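Local atomic coordinates of trans-2-enoyl-CoA reductase [NADH] (Treponema denticola ATCC 35405, PDB entry 4GGO), a protein that catalyses the NADH-dependent reduction of the carbon-carbon double bond of trans-2-enoyl-CoA substrates such as crotonyl-CoA, a step of bacterial fatty acid synthesis. Residues I79-E84 against G119-D124. Residues are numbered along the deposited sequence; the frame is centred on the assembly and turned at random.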
loop_
_atom_site.group_PDB
_atom_site.type_symbol
_atom_site.label_atom_id
_atom_site.label_comp_id
_atom_site.label_asym_id
_atom_site.label_seq_id
_atom_site.Cartn_x
_atom_site.Cartn_y
_atom_site.Cartn_z
ATOM N N ILE A 79 -11.854 3.496 -11.157
ATOM C CA ILE A 79 -11.168 4.757 -11.374
ATOM C C ILE A 79 -10.004 4.817 -10.395
ATOM O O ILE A 79 -10.194 4.693 -9.185
ATOM C CB ILE A 79 -12.090 5.963 -11.146
ATOM C CG1 ILE A 79 -13.207 5.985 -12.191
ATOM C CG2 ILE A 79 -11.293 7.258 -11.199
ATOM C CD1 ILE A 79 -14.226 7.076 -11.969
ATOM N N GLY A 80 -8.798 4.985 -10.923
ATOM C CA GLY A 80 -7.613 5.050 -10.090
ATOM C C GLY A 80 -6.995 6.433 -10.091
ATOM O O GLY A 80 -6.969 7.112 -11.117
ATOM N N VAL A 81 -6.499 6.851 -8.932
ATOM C CA VAL A 81 -5.832 8.137 -8.798
ATOM C C VAL A 81 -4.449 7.958 -8.183
ATOM O O VAL A 81 -4.303 7.308 -7.149
ATOM C CB VAL A 81 -6.646 9.105 -7.918
ATOM C CG1 VAL A 81 -5.877 10.398 -7.704
ATOM C CG2 VAL A 81 -8.002 9.383 -8.545
ATOM N N SER A 82 -3.438 8.529 -8.831
ATOM C CA SER A 82 -2.078 8.520 -8.302
ATOM C C SER A 82 -1.293 9.704 -8.857
ATOM O O SER A 82 -1.672 10.286 -9.869
ATOM C CB SER A 82 -1.368 7.209 -8.643
ATOM O OG SER A 82 -1.177 7.078 -10.041
ATOM N N PHE A 83 -0.198 10.053 -8.190
ATOM C CA PHE A 83 0.624 11.183 -8.608
ATOM C C PHE A 83 1.959 10.693 -9.162
ATOM O O PHE A 83 2.891 10.418 -8.409
ATOM C CB PHE A 83 0.856 12.133 -7.432
ATOM C CG PHE A 83 1.219 13.535 -7.842
ATOM C CD1 PHE A 83 1.246 13.902 -9.179
ATOM C CD2 PHE A 83 1.535 14.487 -6.886
ATOM C CE1 PHE A 83 1.578 15.193 -9.554
ATOM C CE2 PHE A 83 1.869 15.779 -7.255
ATOM C CZ PHE A 83 1.891 16.131 -8.591
ATOM N N GLU A 84 2.046 10.593 -10.484
ATOM C CA GLU A 84 3.236 10.050 -11.129
ATOM C C GLU A 84 4.006 11.104 -11.911
ATOM O O GLU A 84 3.528 12.217 -12.123
ATOM C CB GLU A 84 2.848 8.914 -12.078
ATOM C CG GLU A 84 1.967 7.856 -11.449
ATOM C CD GLU A 84 2.623 7.196 -10.260
ATOM O OE1 GLU A 84 3.852 6.979 -10.302
ATOM O OE2 GLU A 84 1.909 6.900 -9.279
ATOM N N GLY A 119 -2.401 12.905 -10.830
ATOM C CA GLY A 119 -2.279 14.192 -10.170
ATOM C C GLY A 119 -2.308 14.082 -8.658
ATOM O O GLY A 119 -2.436 12.987 -8.106
ATOM N N ASP A 120 -2.190 15.222 -7.987
ATOM C CA ASP A 120 -2.180 15.264 -6.529
ATOM C C ASP A 120 -3.566 14.983 -5.956
ATOM O O ASP A 120 -4.458 15.828 -6.022
ATOM C CB ASP A 120 -1.668 16.622 -6.043
ATOM C CG ASP A 120 -1.603 16.717 -4.530
ATOM O OD1 ASP A 120 -1.533 15.661 -3.863
ATOM O OD2 ASP A 120 -1.613 17.852 -4.007
ATOM N N ALA A 121 -3.735 13.796 -5.381
ATOM C CA ALA A 121 -5.024 13.376 -4.833
ATOM C C ALA A 121 -5.448 14.207 -3.624
ATOM O O ALA A 121 -6.599 14.147 -3.193
ATOM C CB ALA A 121 -4.987 11.895 -4.473
ATOM N N PHE A 122 -4.511 14.974 -3.079
ATOM C CA PHE A 122 -4.797 15.858 -1.956
ATOM C C PHE A 122 -5.454 17.147 -2.441
ATOM O O PHE A 122 -5.957 17.936 -1.641
ATOM C CB PHE A 122 -3.509 16.186 -1.199
ATOM C CG PHE A 122 -2.917 15.011 -0.470
ATOM C CD1 PHE A 122 -3.731 14.098 0.175
ATOM C CD2 PHE A 122 -1.545 14.820 -0.434
ATOM C CE1 PHE A 122 -3.192 13.018 0.847
ATOM C CE2 PHE A 122 -0.999 13.740 0.236
ATOM C CZ PHE A 122 -1.825 12.838 0.877
ATOM N N SER A 123 -5.449 17.352 -3.755
ATOM C CA SER A 123 -5.968 18.583 -4.345
ATOM C C SER A 123 -7.446 18.475 -4.696
ATOM O O SER A 123 -7.943 17.394 -5.008
ATOM C CB SER A 123 -5.168 18.962 -5.590
ATOM O OG SER A 123 -5.456 18.103 -6.676
ATOM N N ASP A 124 -8.148 19.603 -4.633
ATOM C CA ASP A 124 -9.562 19.644 -4.994
ATOM C C ASP A 124 -9.757 19.517 -6.503
ATOM O O ASP A 124 -10.831 19.129 -6.964
ATOM C CB ASP A 124 -10.218 20.932 -4.488
ATOM C CG ASP A 124 -10.433 20.927 -2.985
ATOM O OD1 ASP A 124 -10.610 19.832 -2.409
ATOM O OD2 ASP A 124 -10.431 22.020 -2.381
#
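Phe83 lays one face of its ring on the backbone joining Gly119 to Asp120, with Asp120 N 3.7 Å above the plane and over the ring centre. Phe83 CD1 packs against Gly119 C at 3.6 Å while Phe83 CE2 meets Asp120 CB at 3.8 Å. Alongside, Gly119 N donates to Ser82 O (2.9 Å, N-H...O angle 161°), carrying the strand pairing one step past the end of strand 114-118. One residue earlier in the strand, Val81 CG1 touches Ala121 CB at 3.7 Å.

The second shell fixes the loop. Asp120 O is gripped twice, by Ser123 N, closing a type I turn, and by Ser123 OG at 2.6 Å; Asp120 OD1 takes Phe122 N in an Asx turn, met from above the carboxylate plane. Ser123 is the N-cap of helix 124-136.

Phe83, Glu84, Asp120 and Ala121 all bind NAD(+), and Glu84, which plays an important part in discriminating NADH from NADPH, is held by Thr94 and Ser59. In this Rossmann-type sheet the contact lies at the C-terminal ends of neighbouring parallel strands 77-82 and 114-118, with Val81 touching Ile126 and Val130 of helix 124-136 and Leu56 of strand 52-56.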